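Local coordinates for protein putative modification methylase (Thermus thermophilus, PDB 2ZIG) that probably methylates DNA, transferring the methyl group of S-adenosyl-L-methionine to the N4 amino group of cytosine in a restriction-modification system, at residues B[218-226]-B[246-256]; B[132-140]-B[200-211]. All coordinates share one frame; numbering follows the deposited sequence.

Contact 1 (B[218-226]-B[246-256]); sequences APFPLELAE and TGTTLIAAARW
L222 lies as a knob in the hole formed by T248, I251, A252 and R255, its CD2 3.3 Å from A252 CB. Two neighbouring helices of the Rossmann-like methyltransferase domain meet here, and the axes of their segments 222-226 and 248-255 approach to 8.4 Å and cross at -55°. Small residues permit this closeness: A225 CB also meets A252 CB at 3.4 Å, tighter than usual for carbons, an approach that two methyl side chains allow. The branched end of L222 suits the hole, for CD1 turns the other way, to I251 CG2 and the aliphatic CD of R255.

Before the first helix, the F220 ring reaches to the start of the second. Its CG stands between the backbone N and the carbonyl carbon (chi1 55°), which brings the CZ edge to T249 OG1, 3.2 Å away and near the ring plane; that hydroxyl is hydrogen-bonded to D241. T248 divides its two branches: CG2, anti to the backbone N, packs 3.4 Å from F220 O, while OG1 bonds R276 and shares a water with F220 O. T246 and T248, which bind S-adenosyl-L-methionine in a site unoccupied in this chain, both lie in the contact.

At the far end E226 forms a salt bridge with R255: OE2 receives NE at 2.7 Å, in the guanidinium plane, and takes a weak second bond from W256 NE1 at the indole edge.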
loop_
_atom_site.group_PDB
_atom_site.type_symbol
_atom_site.label_atom_id
_atom_site.label_comp_id
_atom_site.label_asym_id
_atom_site.label_seq_id
_atom_site.Cartn_x
_atom_site.Cartn_y
_atom_site.Cartn_z
ATOM N N ALA B 218 -9.093 16.090 -13.241
ATOM C CA ALA B 218 -7.759 15.518 -13.117
ATOM C C ALA B 218 -7.669 14.714 -11.822
ATOM O O ALA B 218 -8.094 15.176 -10.763
ATOM C CB ALA B 218 -6.715 16.630 -13.125
ATOM N N PRO B 219 -7.132 13.487 -11.897
ATOM C CA PRO B 219 -6.999 12.636 -10.711
ATOM C C PRO B 219 -5.911 13.116 -9.750
ATOM O O PRO B 219 -5.841 12.663 -8.604
ATOM C CB PRO B 219 -6.700 11.259 -11.304
ATOM C CG PRO B 219 -5.946 11.594 -12.541
ATOM C CD PRO B 219 -6.732 12.757 -13.110
ATOM N N PHE B 220 -5.064 14.029 -10.216
ATOM C CA PHE B 220 -4.015 14.565 -9.365
ATOM C C PHE B 220 -3.535 15.940 -9.813
ATOM O O PHE B 220 -3.581 16.273 -10.996
ATOM C CB PHE B 220 -2.842 13.574 -9.248
ATOM C CG PHE B 220 -2.254 13.147 -10.561
ATOM C CD1 PHE B 220 -1.457 14.011 -11.301
ATOM C CD2 PHE B 220 -2.479 11.865 -11.048
ATOM C CE1 PHE B 220 -0.889 13.604 -12.514
ATOM C CE2 PHE B 220 -1.916 11.450 -12.255
ATOM C CZ PHE B 220 -1.121 12.323 -12.988
ATOM N N PRO B 221 -3.091 16.769 -8.856
ATOM C CA PRO B 221 -2.598 18.121 -9.121
ATOM C C PRO B 221 -1.374 18.141 -10.026
ATOM O O PRO B 221 -0.578 17.193 -10.052
ATOM C CB PRO B 221 -2.264 18.646 -7.729
ATOM C CG PRO B 221 -3.212 17.913 -6.855
ATOM C CD PRO B 221 -3.139 16.518 -7.408
ATOM N N LEU B 222 -1.224 19.240 -10.755
ATOM C CA LEU B 222 -0.092 19.411 -11.644
ATOM C C LEU B 222 1.187 19.305 -10.800
ATOM O O LEU B 222 2.148 18.638 -11.183
ATOM C CB LEU B 222 -0.151 20.784 -12.305
ATOM C CG LEU B 222 0.395 20.957 -13.723
ATOM C CD1 LEU B 222 0.785 22.415 -13.899
ATOM C CD2 LEU B 222 1.598 20.062 -13.967
ATOM N N GLU B 223 1.183 19.957 -9.644
ATOM C CA GLU B 223 2.347 19.945 -8.778
ATOM C C GLU B 223 2.849 18.548 -8.438
ATOM O O GLU B 223 4.056 18.316 -8.358
ATOM C CB GLU B 223 2.066 20.720 -7.492
ATOM C CG GLU B 223 3.177 20.580 -6.476
ATOM C CD GLU B 223 3.069 21.577 -5.345
ATOM O OE1 GLU B 223 1.953 21.760 -4.805
ATOM O OE2 GLU B 223 4.112 22.171 -4.990
ATOM N N LEU B 224 1.928 17.622 -8.228
ATOM C CA LEU B 224 2.302 16.250 -7.908
ATOM C C LEU B 224 2.977 15.619 -9.132
ATOM O O LEU B 224 3.948 14.875 -9.009
ATOM C CB LEU B 224 1.057 15.460 -7.503
ATOM C CG LEU B 224 1.210 14.032 -6.961
ATOM C CD1 LEU B 224 -0.058 13.628 -6.250
ATOM C CD2 LEU B 224 1.501 13.064 -8.089
ATOM N N ALA B 225 2.465 15.921 -10.320
ATOM C CA ALA B 225 3.065 15.369 -11.533
ATOM C C ALA B 225 4.432 16.003 -11.794
ATOM O O ALA B 225 5.387 15.317 -12.170
ATOM C CB ALA B 225 2.141 15.593 -12.732
ATOM N N GLU B 226 4.537 17.315 -11.594
ATOM C CA GLU B 226 5.810 17.987 -11.838
ATOM C C GLU B 226 6.901 17.443 -10.932
ATOM O O GLU B 226 8.040 17.296 -11.343
ATOM C CB GLU B 226 5.675 19.496 -11.642
ATOM C CG GLU B 226 4.769 20.146 -12.657
ATOM C CD GLU B 226 4.577 21.620 -12.395
ATOM O OE1 GLU B 226 4.289 21.975 -11.233
ATOM O OE2 GLU B 226 4.702 22.422 -13.343
ATOM N N THR B 246 -7.182 15.170 -19.090
ATOM C CA THR B 246 -6.951 16.536 -19.537
ATOM C C THR B 246 -5.474 16.892 -19.683
ATOM O O THR B 246 -5.128 18.063 -19.867
ATOM C CB THR B 246 -7.626 17.562 -18.623
ATOM O OG1 THR B 246 -7.292 17.283 -17.261
ATOM C CG2 THR B 246 -9.134 17.518 -18.812
ATOM N N GLY B 247 -4.612 15.880 -19.589
ATOM C CA GLY B 247 -3.184 16.085 -19.787
ATOM C C GLY B 247 -2.289 16.616 -18.681
ATOM O O GLY B 247 -1.227 17.170 -18.970
ATOM N N THR B 248 -2.685 16.433 -17.427
ATOM C CA THR B 248 -1.890 16.904 -16.300
ATOM C C THR B 248 -0.428 16.491 -16.448
ATOM O O THR B 248 0.481 17.322 -16.336
ATOM C CB THR B 248 -2.418 16.334 -14.972
ATOM O OG1 THR B 248 -3.822 16.584 -14.879
ATOM C CG2 THR B 248 -1.719 16.989 -13.786
ATOM N N THR B 249 -0.202 15.213 -16.718
ATOM C CA THR B 249 1.157 14.712 -16.847
ATOM C C THR B 249 1.907 15.286 -18.042
ATOM O O THR B 249 3.098 15.562 -17.953
ATOM C CB THR B 249 1.168 13.187 -16.934
ATOM O OG1 THR B 249 0.477 12.642 -15.799
ATOM C CG2 THR B 249 2.605 12.670 -16.957
ATOM N N LEU B 250 1.216 15.444 -19.164
ATOM C CA LEU B 250 1.831 16.003 -20.366
ATOM C C LEU B 250 2.271 17.428 -20.042
ATOM O O LEU B 250 3.359 17.851 -20.399
ATOM C CB LEU B 250 0.812 16.028 -21.515
ATOM C CG LEU B 250 0.526 14.776 -22.364
ATOM C CD1 LEU B 250 0.949 13.507 -21.666
ATOM C CD2 LEU B 250 -0.956 14.747 -22.700
ATOM N N ILE B 251 1.406 18.165 -19.357
ATOM C CA ILE B 251 1.692 19.544 -18.974
ATOM C C ILE B 251 2.889 19.628 -18.029
ATOM O O ILE B 251 3.783 20.443 -18.234
ATOM C CB ILE B 251 0.455 20.171 -18.315
ATOM C CG1 ILE B 251 -0.654 20.297 -19.363
ATOM C CG2 ILE B 251 0.791 21.516 -17.706
ATOM C CD1 ILE B 251 -1.972 20.797 -18.800
ATOM N N ALA B 252 2.900 18.779 -17.001
ATOM C CA ALA B 252 3.991 18.745 -16.032
ATOM C C ALA B 252 5.295 18.437 -16.756
ATOM O O ALA B 252 6.323 19.038 -16.482
ATOM C CB ALA B 252 3.727 17.684 -14.970
ATOM N N ALA B 253 5.245 17.499 -17.688
ATOM C CA ALA B 253 6.432 17.118 -18.449
ATOM C C ALA B 253 6.973 18.284 -19.284
ATOM O O ALA B 253 8.150 18.635 -19.199
ATOM C CB ALA B 253 6.103 15.941 -19.353
ATOM N N ALA B 254 6.106 18.893 -20.081
ATOM C CA ALA B 254 6.517 20.001 -20.932
ATOM C C ALA B 254 7.009 21.224 -20.158
ATOM O O ALA B 254 7.946 21.898 -20.585
ATOM C CB ALA B 254 5.379 20.393 -21.850
ATOM N N ARG B 255 6.386 21.519 -19.023
ATOM C CA ARG B 255 6.806 22.682 -18.239
ATOM C C ARG B 255 8.219 22.502 -17.710
ATOM O O ARG B 255 8.886 23.479 -17.389
ATOM C CB ARG B 255 5.853 22.925 -17.070
ATOM C CG ARG B 255 4.483 23.443 -17.471
ATOM C CD ARG B 255 3.531 23.359 -16.291
ATOM N NE ARG B 255 3.955 24.192 -15.172
ATOM C CZ ARG B 255 3.753 25.503 -15.108
ATOM N NH1 ARG B 255 4.167 26.202 -14.055
ATOM N NH2 ARG B 255 3.123 26.117 -16.100
ATOM N N TRP B 256 8.677 21.256 -17.634
ATOM C CA TRP B 256 10.021 20.972 -17.135
ATOM C C TRP B 256 11.032 20.463 -18.156
ATOM O O TRP B 256 11.962 19.741 -17.816
ATOM C CB TRP B 256 9.938 20.014 -15.942
ATOM C CG TRP B 256 9.419 20.729 -14.761
ATOM C CD1 TRP B 256 8.107 20.935 -14.438
ATOM C CD2 TRP B 256 10.184 21.529 -13.855
ATOM N NE1 TRP B 256 8.010 21.828 -13.398
ATOM C CE2 TRP B 256 9.269 22.210 -13.024
ATOM C CE3 TRP B 256 11.553 21.741 -13.670
ATOM C CZ2 TRP B 256 9.681 23.093 -12.025
ATOM C CZ3 TRP B 256 11.965 22.619 -12.673
ATOM C CH2 TRP B 256 11.029 23.285 -11.866
HETATM O O HOH W 1 -4.488 18.703 -12.509
#

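Contact 2 (B[132-140]-B[200-211]); sequences NPIIWHKHT and FFRQIWDDIPGE
W136 gives its indole N-H to I208 O in a bond that lies in both the ring plane and the carbonyl plane; the modelled NE1 to O distance, 2.5 Å, is unusually short and its exact value doubtful. With CG anti to the backbone N (chi1 175°), the ring is carried along the sheet edge to the chain leaving strand 204-205. An indole suits this place because it offers one donor at its rim and broad apolar faces, one of which is overlaid by K138 CG. A phenylalanine here would probably leave I208 O without its donor and the chain after D206 less firmly fixed.

On the same side of the sheet, I134 CG2 stands over the five-membered ring of W205, 3.8 Å from its centroid and only 5° off the normal, a CH-pi contact; CD1 extends to CZ2. The W205 ring is itself held by NE1 bonding back to F200 O, and R227 adds a cation-pi contact. Q203, extended, brings NE2 2.9 Å from P133 O, while its OE1 bonds E166 N of the second subunit, so one amide serves both chains.

The backbones are joined by I135 N to Q203 O, W205 N to I135 O at 2.9 Å, and H137 N to W205 O. Farther on, G210 approaches K138 where a CB would strike NZ, and K138 NZ makes a salt bridge with E211 OE1 whose hydrogen bond, at 3.2 Å, is weak. The outcome is a parallel pairing in which the two-residue strand 204-205 closes one edge, within this chain, of the methyltransferase domain's mixed central sheet, at the interface with the second subunit.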
loop_
_atom_site.group_PDB
_atom_site.type_symbol
_atom_site.label_atom_id
_atom_site.label_comp_id
_atom_site.label_asym_id
_atom_site.label_seq_id
_atom_site.Cartn_x
_atom_site.Cartn_y
_atom_site.Cartn_z
ATOM N N ASN B 132 9.597 1.068 -3.261
ATOM C CA ASN B 132 8.692 1.564 -2.242
ATOM C C ASN B 132 7.787 2.650 -2.803
ATOM O O ASN B 132 8.225 3.538 -3.529
ATOM C CB ASN B 132 9.468 2.110 -1.041
ATOM C CG ASN B 132 9.668 1.068 0.030
ATOM O OD1 ASN B 132 8.807 0.216 0.238
ATOM N ND2 ASN B 132 10.794 1.133 0.725
ATOM N N PRO B 133 6.499 2.587 -2.483
ATOM C CA PRO B 133 5.627 3.631 -3.016
ATOM C C PRO B 133 5.800 4.857 -2.157
ATOM O O PRO B 133 6.465 4.807 -1.121
ATOM C CB PRO B 133 4.240 3.037 -2.834
ATOM C CG PRO B 133 4.396 2.344 -1.516
ATOM C CD PRO B 133 5.730 1.624 -1.679
ATOM N N ILE B 134 5.202 5.953 -2.607
ATOM C CA ILE B 134 5.201 7.191 -1.852
ATOM C C ILE B 134 3.725 7.361 -1.463
ATOM O O ILE B 134 2.824 7.109 -2.275
ATOM C CB ILE B 134 5.669 8.392 -2.702
ATOM C CG1 ILE B 134 7.194 8.344 -2.872
ATOM C CG2 ILE B 134 5.255 9.702 -2.029
ATOM C CD1 ILE B 134 7.754 9.408 -3.817
ATOM N N ILE B 135 3.491 7.749 -0.213
ATOM C CA ILE B 135 2.144 7.943 0.285
ATOM C C ILE B 135 1.723 9.382 0.075
ATOM O O ILE B 135 2.333 10.298 0.610
ATOM C CB ILE B 135 2.032 7.638 1.798
ATOM C CG1 ILE B 135 2.414 6.184 2.071
ATOM C CG2 ILE B 135 0.592 7.917 2.282
ATOM C CD1 ILE B 135 1.726 5.192 1.146
ATOM N N TRP B 136 0.680 9.583 -0.713
ATOM C CA TRP B 136 0.196 10.927 -0.933
ATOM C C TRP B 136 -0.891 11.230 0.084
ATOM O O TRP B 136 -2.024 10.770 -0.063
ATOM C CB TRP B 136 -0.366 11.069 -2.344
ATOM C CG TRP B 136 -0.994 12.410 -2.598
ATOM C CD1 TRP B 136 -0.664 13.607 -2.009
ATOM C CD2 TRP B 136 -2.021 12.702 -3.550
ATOM N NE1 TRP B 136 -1.424 14.620 -2.544
ATOM C CE2 TRP B 136 -2.265 14.093 -3.489
ATOM C CE3 TRP B 136 -2.758 11.922 -4.452
ATOM C CZ2 TRP B 136 -3.219 14.718 -4.295
ATOM C CZ3 TRP B 136 -3.707 12.546 -5.256
ATOM C CH2 TRP B 136 -3.927 13.931 -5.169
ATOM N N HIS B 137 -0.546 11.993 1.119
ATOM C CA HIS B 137 -1.529 12.356 2.129
ATOM C C HIS B 137 -2.331 13.482 1.503
ATOM O O HIS B 137 -2.004 14.661 1.623
ATOM C CB HIS B 137 -0.854 12.813 3.422
ATOM C CG HIS B 137 -1.764 12.776 4.608
ATOM N ND1 HIS B 137 -1.346 13.102 5.880
ATOM C CD2 HIS B 137 -3.069 12.434 4.716
ATOM C CE1 HIS B 137 -2.355 12.959 6.721
ATOM N NE2 HIS B 137 -3.411 12.554 6.040
ATOM N N LYS B 138 -3.369 13.060 0.801
ATOM C CA LYS B 138 -4.281 13.911 0.055
ATOM C C LYS B 138 -5.093 14.822 0.961
ATOM O O LYS B 138 -5.043 16.043 0.832
ATOM C CB LYS B 138 -5.220 13.004 -0.748
ATOM C CG LYS B 138 -5.785 13.561 -2.039
ATOM C CD LYS B 138 -6.657 12.492 -2.711
ATOM C CE LYS B 138 -7.260 12.963 -4.031
ATOM N NZ LYS B 138 -8.208 14.107 -3.885
ATOM N N HIS B 139 -5.838 14.213 1.878
ATOM C CA HIS B 139 -6.703 14.947 2.794
ATOM C C HIS B 139 -6.195 14.916 4.225
ATOM O O HIS B 139 -6.435 13.956 4.959
ATOM C CB HIS B 139 -8.116 14.363 2.739
ATOM C CG HIS B 139 -8.663 14.236 1.351
ATOM N ND1 HIS B 139 -9.045 13.026 0.807
ATOM C CD2 HIS B 139 -8.885 15.166 0.391
ATOM C CE1 HIS B 139 -9.478 13.217 -0.426
ATOM N NE2 HIS B 139 -9.391 14.506 -0.704
ATOM N N THR B 140 -5.503 15.984 4.613
ATOM C CA THR B 140 -4.942 16.125 5.953
ATOM C C THR B 140 -6.033 16.282 7.011
ATOM O O THR B 140 -7.207 16.010 6.754
ATOM C CB THR B 140 -4.007 17.351 6.022
ATOM O OG1 THR B 140 -2.953 17.197 5.063
ATOM C CG2 THR B 140 -3.408 17.494 7.415
ATOM N N PHE B 200 11.231 16.271 -1.752
ATOM C CA PHE B 200 10.658 15.298 -2.684
ATOM C C PHE B 200 10.943 13.834 -2.355
ATOM O O PHE B 200 10.031 12.998 -2.349
ATOM C CB PHE B 200 11.154 15.540 -4.109
ATOM C CG PHE B 200 10.855 16.900 -4.646
ATOM C CD1 PHE B 200 9.950 17.744 -4.012
ATOM C CD2 PHE B 200 11.454 17.324 -5.829
ATOM C CE1 PHE B 200 9.643 18.982 -4.547
ATOM C CE2 PHE B 200 11.153 18.562 -6.372
ATOM C CZ PHE B 200 10.247 19.393 -5.734
ATOM N N PHE B 201 12.211 13.521 -2.114
ATOM C CA PHE B 201 12.586 12.146 -1.823
ATOM C C PHE B 201 12.343 11.709 -0.381
ATOM O O PHE B 201 13.273 11.554 0.409
ATOM C CB PHE B 201 14.046 11.896 -2.213
ATOM C CG PHE B 201 14.275 11.864 -3.698
ATOM C CD1 PHE B 201 14.509 13.037 -4.407
ATOM C CD2 PHE B 201 14.184 10.660 -4.403
ATOM C CE1 PHE B 201 14.645 13.015 -5.805
ATOM C CE2 PHE B 201 14.316 10.628 -5.797
ATOM C CZ PHE B 201 14.545 11.803 -6.494
ATOM N N ARG B 202 11.073 11.525 -0.053
ATOM C CA ARG B 202 10.654 11.064 1.262
ATOM C C ARG B 202 9.458 10.173 0.965
ATOM O O ARG B 202 8.888 10.258 -0.121
ATOM C CB ARG B 202 10.267 12.236 2.159
ATOM C CG ARG B 202 9.197 13.137 1.594
ATOM C CD ARG B 202 8.805 14.165 2.639
ATOM N NE ARG B 202 9.905 15.057 2.973
ATOM C CZ ARG B 202 10.226 15.419 4.213
ATOM N NH1 ARG B 202 11.246 16.248 4.421
ATOM N NH2 ARG B 202 9.549 14.936 5.244
ATOM N N GLN B 203 9.071 9.322 1.904
ATOM C CA GLN B 203 7.982 8.405 1.629
ATOM C C GLN B 203 6.566 8.950 1.788
ATOM O O GLN B 203 5.614 8.328 1.331
ATOM C CB GLN B 203 8.164 7.112 2.445
ATOM C CG GLN B 203 7.112 6.056 2.137
ATOM C CD GLN B 203 7.582 4.629 2.383
ATOM O OE1 GLN B 203 8.228 4.332 3.386
ATOM N NE2 GLN B 203 7.233 3.739 1.474
ATOM N N ILE B 204 6.415 10.109 2.418
ATOM C CA ILE B 204 5.082 10.682 2.581
ATOM C C ILE B 204 5.042 12.145 2.135
ATOM O O ILE B 204 5.872 12.959 2.552
ATOM C CB ILE B 204 4.606 10.576 4.057
ATOM C CG1 ILE B 204 4.561 9.105 4.472
ATOM C CG2 ILE B 204 3.208 11.192 4.224
ATOM C CD1 ILE B 204 4.101 8.875 5.907
ATOM N N TRP B 205 4.098 12.459 1.250
ATOM C CA TRP B 205 3.920 13.824 0.762
ATOM C C TRP B 205 2.633 14.357 1.383
ATOM O O TRP B 205 1.540 13.882 1.063
ATOM C CB TRP B 205 3.796 13.852 -0.768
ATOM C CG TRP B 205 5.084 13.562 -1.500
ATOM C CD1 TRP B 205 6.323 13.397 -0.944
ATOM C CD2 TRP B 205 5.262 13.441 -2.917
ATOM N NE1 TRP B 205 7.256 13.185 -1.923
ATOM C CE2 TRP B 205 6.635 13.206 -3.145
ATOM C CE3 TRP B 205 4.395 13.506 -4.019
ATOM C CZ2 TRP B 205 7.168 13.035 -4.438
ATOM C CZ3 TRP B 205 4.919 13.335 -5.298
ATOM C CH2 TRP B 205 6.296 13.102 -5.497
ATOM N N ASP B 206 2.754 15.341 2.269
ATOM C CA ASP B 206 1.574 15.898 2.924
ATOM C C ASP B 206 1.389 17.376 2.627
ATOM O O ASP B 206 0.552 18.040 3.246
ATOM C CB ASP B 206 1.666 15.684 4.439
ATOM C CG ASP B 206 2.797 16.470 5.078
ATOM O OD1 ASP B 206 3.640 17.025 4.343
ATOM O OD2 ASP B 206 2.851 16.524 6.324
ATOM N N ASP B 207 2.157 17.882 1.669
ATOM C CA ASP B 207 2.090 19.294 1.306
ATOM C C ASP B 207 1.391 19.558 -0.026
ATOM O O ASP B 207 1.531 20.638 -0.595
ATOM C CB ASP B 207 3.501 19.880 1.268
ATOM C CG ASP B 207 4.413 19.153 0.288
ATOM O OD1 ASP B 207 4.086 18.012 -0.114
ATOM O OD2 ASP B 207 5.471 19.717 -0.073
ATOM N N ILE B 208 0.650 18.574 -0.530
ATOM C CA ILE B 208 -0.072 18.742 -1.785
ATOM C C ILE B 208 -1.493 18.206 -1.626
ATOM O O ILE B 208 -1.751 17.020 -1.848
ATOM C CB ILE B 208 0.603 17.985 -2.942
ATOM C CG1 ILE B 208 2.049 18.444 -3.106
ATOM C CG2 ILE B 208 -0.164 18.229 -4.229
ATOM C CD1 ILE B 208 2.799 17.667 -4.173
ATOM N N PRO B 209 -2.436 19.077 -1.238
ATOM C CA PRO B 209 -3.832 18.675 -1.047
ATOM C C PRO B 209 -4.569 18.293 -2.321
ATOM O O PRO B 209 -4.246 18.775 -3.411
ATOM C CB PRO B 209 -4.448 19.892 -0.365
ATOM C CG PRO B 209 -3.650 21.029 -0.938
ATOM C CD PRO B 209 -2.242 20.493 -0.877
ATOM N N GLY B 210 -5.556 17.415 -2.171
ATOM C CA GLY B 210 -6.354 16.988 -3.304
ATOM C C GLY B 210 -7.117 18.175 -3.853
ATOM O O GLY B 210 -7.516 19.058 -3.091
ATOM N N GLU B 211 -7.309 18.195 -5.172
ATOM C CA GLU B 211 -8.013 19.278 -5.872
ATOM C C GLU B 211 -7.075 20.450 -6.160
ATOM O O GLU B 211 -6.295 20.422 -7.114
ATOM C CB GLU B 211 -9.216 19.772 -5.055
ATOM C CG GLU B 211 -10.444 18.863 -5.087
ATOM C CD GLU B 211 -10.157 17.449 -4.613
ATOM O OE1 GLU B 211 -9.459 16.711 -5.342
ATOM O OE2 GLU B 211 -10.628 17.075 -3.515
HETATM O O HOH W 2 6.538 0.396 1.930
HETATM O O HOH W 3 -2.216 17.742 1.472
#

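Contact 2 closes before contact 1 opens along the chain, and their centres lie 15 Å apart. Both belong to the one methylase domain: contact 2 forms the end, within this chain, of the mixed sheet, strands 204-205 and 129-137, whereas contact 1 joins two helices that lie against it. Helix 222-232 follows strand 204-205 in sequence and bridges them physically, for L224 CD1 packs 3.5 Å from W136 CD2, and P221 touches the same indole. Hence the helix contacts both the strand of W136, in a region touching the second subunit, and helix 248-255, which begins with T248 of the S-adenosyl-L-methionine site.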